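Local coordinates for protein tail component (Lactobacillus phage J-1, PDB 5LY8) that probably binds cell-surface carbohydrate of the Lactobacillus host, as the second carbohydrate-binding module of the phage's evolved distal tail protein, at residues Leu126-Asp131 / Phe181-Ile186. Sequence-based numbering, arbitrary orientation.
With MG (magnesium ion), chain B.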
ATOM      1  N   LEU A 126      -0.604  -3.723  -2.595  1.00  9.51           N
ATOM      2  CA  LEU A 126      -2.008  -3.325  -2.547  1.00  9.17           C
ATOM      3  C   LEU A 126      -2.109  -1.935  -3.185  1.00  9.69           C
ATOM      4  O   LEU A 126      -1.396  -1.030  -2.749  1.00 10.28           O
ATOM      5  CB  LEU A 126      -2.481  -3.291  -1.089  1.00  9.61           C
ATOM      6  CG  LEU A 126      -3.969  -3.030  -0.842  1.00 11.26           C
ATOM      7  CD1 LEU A 126      -4.343  -3.467   0.572  1.00 11.69           C
ATOM      8  CD2 LEU A 126      -4.360  -1.546  -1.041  1.00 11.91           C
ATOM      9  N   ALA A 127      -2.948  -1.764  -4.195  1.00  9.65           N
ATOM     10  CA  ALA A 127      -3.116  -0.452  -4.813  1.00  9.21           C
ATOM     11  C   ALA A 127      -4.554  -0.033  -4.842  1.00 10.02           C
ATOM     12  O   ALA A 127      -5.462  -0.863  -4.946  1.00 10.59           O
ATOM     13  CB  ALA A 127      -2.531  -0.434  -6.232  1.00 10.75           C
ATOM     14  N   LEU A 128      -4.769   1.292  -4.753  1.00  9.96           N
ATOM     15  CA  LEU A 128      -6.036   1.919  -5.063  1.00 10.05           C
ATOM     16  C   LEU A 128      -5.724   3.007  -6.071  1.00 10.51           C
ATOM     17  O   LEU A 128      -4.739   3.735  -5.889  1.00 10.48           O
ATOM     18  CB  LEU A 128      -6.714   2.532  -3.830  1.00  9.97           C
ATOM     19  CG  LEU A 128      -8.107   3.098  -4.058  1.00 11.00           C
ATOM     20  CD1 LEU A 128      -9.146   1.993  -4.310  1.00 12.69           C
ATOM     21  CD2 LEU A 128      -8.565   3.943  -2.874  1.00 12.78           C
ATOM     22  N   PHE A 129      -6.509   3.129  -7.126  1.00 10.66           N
ATOM     23  CA  PHE A 129      -6.223   4.163  -8.099  1.00 10.90           C
ATOM     24  C   PHE A 129      -7.469   4.597  -8.884  1.00 12.29           C
ATOM     25  O   PHE A 129      -8.394   3.870  -9.059  1.00 11.52           O
ATOM     26  CB  PHE A 129      -5.106   3.729  -9.077  1.00 11.83           C
ATOM     27  CG  PHE A 129      -5.438   2.495  -9.864  1.00 12.47           C
ATOM     28  CD1 PHE A 129      -5.147   1.205  -9.374  1.00 15.78           C
ATOM     29  CD2 PHE A 129      -6.044   2.604 -11.106  1.00 14.26           C
ATOM     30  CE1 PHE A 129      -5.476   0.083 -10.168  1.00 17.10           C
ATOM     31  CE2 PHE A 129      -6.361   1.478 -11.840  1.00 18.47           C
ATOM     32  CZ  PHE A 129      -6.072   0.267 -11.375  1.00 17.40           C
ATOM     33  N   ASP A 130      -7.402   5.856  -9.286  1.00 12.82           N
ATOM     34  CA  ASP A 130      -8.364   6.531 -10.171  1.00 11.31           C
ATOM     35  C   ASP A 130      -7.450   7.083 -11.257  1.00 11.61           C
ATOM     36  O   ASP A 130      -6.796   8.046 -11.072  1.00 11.60           O
ATOM     37  CB  ASP A 130      -9.183   7.626  -9.456  1.00 12.88           C
ATOM     38  CG  ASP A 130     -10.169   8.348 -10.415  1.00 13.63           C
ATOM     39  OD1 ASP A 130     -10.096   8.168 -11.556  1.00 15.11           O
ATOM     40  OD2 ASP A 130     -11.026   9.099  -9.966  1.00 19.18           O
ATOM     41  N   ASP A 131      -7.404   6.393 -12.383  1.00 11.99           N
ATOM     42  CA  ASP A 131      -6.457   6.751 -13.434  1.00 13.65           C
ATOM     43  C   ASP A 131      -7.009   7.501 -14.631  1.00 15.59           C
ATOM     44  O   ASP A 131      -6.334   7.619 -15.604  1.00 16.79           O
ATOM     45  CB  ASP A 131      -5.616   5.516 -13.899  1.00 15.14           C
ATOM     46  CG  ASP A 131      -6.452   4.430 -14.568  1.00 16.04           C
ATOM     47  OD1 ASP A 131      -7.620   4.525 -14.664  1.00 16.83           O
ATOM     48  OD2 ASP A 131      -5.854   3.434 -14.994  1.00 21.08           O
ATOM     49  N   PHE A 181      -5.967  -9.245   0.775  1.00 12.14           N
ATOM     50  CA  PHE A 181      -5.969  -7.808   0.635  1.00 11.10           C
ATOM     51  C   PHE A 181      -7.343  -7.319   1.044  1.00 12.04           C
ATOM     52  O   PHE A 181      -8.363  -7.875   0.576  1.00 12.27           O
ATOM     53  CB  PHE A 181      -5.750  -7.440  -0.822  1.00 12.24           C
ATOM     54  CG  PHE A 181      -4.413  -7.813  -1.394  1.00 12.29           C
ATOM     55  CD1 PHE A 181      -4.178  -9.097  -1.880  1.00 13.65           C
ATOM     56  CD2 PHE A 181      -3.394  -6.884  -1.457  1.00 12.36           C
ATOM     57  CE1 PHE A 181      -2.932  -9.428  -2.410  1.00 14.31           C
ATOM     58  CE2 PHE A 181      -2.154  -7.220  -1.988  1.00 13.00           C
ATOM     59  CZ  PHE A 181      -1.930  -8.483  -2.463  1.00 12.82           C
ATOM     60  N   ARG A 182      -7.407  -6.282   1.885  1.00 11.30           N
ATOM     61  CA  ARG A 182      -8.691  -5.722   2.271  1.00 10.75           C
ATOM     62  C   ARG A 182      -8.678  -4.221   2.109  1.00 12.25           C
ATOM     63  O   ARG A 182      -7.652  -3.563   2.269  1.00 12.02           O
ATOM     64  CB  ARG A 182      -9.028  -5.988   3.736  1.00 12.67           C
ATOM     65  CG  ARG A 182      -8.966  -7.467   4.121  1.00 15.06           C
ATOM     66  CD  ARG A 182      -9.814  -7.831   5.328  1.00 18.75           C
ATOM     67  NE  ARG A 182      -9.662  -6.855   6.407  1.00 18.31           N
ATOM     68  CZ  ARG A 182      -8.836  -6.992   7.439  1.00 20.32           C
ATOM     69  NH1 ARG A 182      -8.067  -8.075   7.548  1.00 20.02           N
ATOM     70  NH2 ARG A 182      -8.754  -6.041   8.359  1.00 19.83           N
ATOM     71  N   LEU A 183      -9.864  -3.684   1.846  1.00 12.09           N
ATOM     72  CA  LEU A 183     -10.105  -2.254   1.887  1.00 11.80           C
ATOM     73  C   LEU A 183     -11.345  -2.105   2.765  1.00 13.11           C
ATOM     74  O   LEU A 183     -12.485  -2.121   2.288  1.00 13.26           O
ATOM     75  CB  LEU A 183     -10.273  -1.628   0.496  1.00 12.68           C
ATOM     76  CG  LEU A 183     -10.253  -0.130   0.458  1.00 17.09           C
ATOM     77  CD1 LEU A 183      -8.835   0.397   0.644  1.00 17.90           C
ATOM     78  CD2 LEU A 183     -10.849   0.366  -0.862  1.00 18.91           C
ATOM     79  N   ASP A 184     -11.123  -1.992   4.077  1.00 12.09           N
ATOM     80  CA  ASP A 184     -12.216  -1.932   5.034  1.00 12.48           C
ATOM     81  C   ASP A 184     -12.849  -0.554   5.051  1.00 14.56           C
ATOM     82  O   ASP A 184     -12.136   0.443   5.193  1.00 13.92           O
ATOM     83  CB  ASP A 184     -11.720  -2.252   6.446  1.00 14.93           C
ATOM     84  CG  ASP A 184     -11.149  -3.629   6.698  1.00 16.52           C
ATOM     85  OD1 ASP A 184     -11.402  -4.546   5.877  1.00 16.13           O
ATOM     86  OD2 ASP A 184     -10.554  -3.826   7.776  1.00 19.73           O
ATOM     87  N   ARG A 185     -14.190  -0.496   4.936  1.00 14.76           N
ATOM     88  CA  ARG A 185     -14.935   0.749   5.012  1.00 16.74           C
ATOM     89  C   ARG A 185     -15.131   1.088   6.481  1.00 20.46           C
ATOM     90  O   ARG A 185     -16.045   0.559   7.115  1.00 21.56           O
ATOM     91  CB  ARG A 185     -16.329   0.584   4.402  1.00 20.97           C
ATOM     92  CG  ARG A 185     -16.409   0.554   2.914  1.00 23.94           C
ATOM     93  CD  ARG A 185     -17.815   0.929   2.439  1.00 20.45           C
ATOM     94  NE  ARG A 185     -18.818   0.130   3.146  1.00 19.75           N
ATOM     95  CZ  ARG A 185     -20.125   0.184   2.932  1.00 27.51           C
ATOM     96  NH1 ARG A 185     -20.618   0.980   1.990  1.00 22.20           N
ATOM     97  NH2 ARG A 185     -20.951  -0.575   3.644  1.00 20.78           N
ATOM     98  N   ILE A 186     -14.279   1.929   7.048  1.00 17.19           N
ATOM     99  CA  ILE A 186     -14.350   2.335   8.452  1.00 17.72           C
ATOM    100  C   ILE A 186     -15.691   3.058   8.741  1.00 23.26           C
ATOM    101  O   ILE A 186     -16.300   2.820   9.777  1.00 25.34           O
ATOM    102  CB  ILE A 186     -13.112   3.227   8.842  1.00 19.32           C
ATOM    103  CG1 ILE A 186     -11.771   2.461   8.668  1.00 19.19           C
ATOM    104  CG2 ILE A 186     -13.257   3.814  10.290  1.00 23.04           C
ATOM    105  CD1 ILE A 186     -10.542   3.301   8.835  1.00 17.92           C
TER
HETATM  106 MG    MG B 301     -10.992  10.502 -12.070  1.00 14.93          MG
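L126 and L128 meet F181 and L183 between the two facing sheets of a concanavalin-like β-sandwich. Strand segments 126-130 and 181-185 belong to different sheets; they run in roughly the same direction at 44°, their axes 8.5 Å apart at closest, and no hydrogen bond joins them, and the contact is mainly apolar. The L126 and F181 side chains pass alongside each other, pointing opposite ways: CB of L126 lies 3.7 Å from CD2 of F181, at the ring edge and near its plane. The ring also packs edge-to-face with F154. With CG anti to the backbone N (chi1 -174°), L126 extends its CD1 to 3.7 Å from the backbone O of R182. Next, L128 and L183 lie roughly perpendicular to each other and touch more loosely through their methyls, CD1 of L128 to CD2 of L183 at 4.2 Å, with L158 against both. The R182 side chain starts away from this interface, and its NE and NH2 grip the D184 carboxylate side-on. Strand 121-130 ends at a magnesium site, which A106, E108, S132 and N135 help to complete through backbone oxygens; D130 chelates the ion with both OD1 and OD2, while its OD2 is also hydrogen-bonded to OG1 of T104.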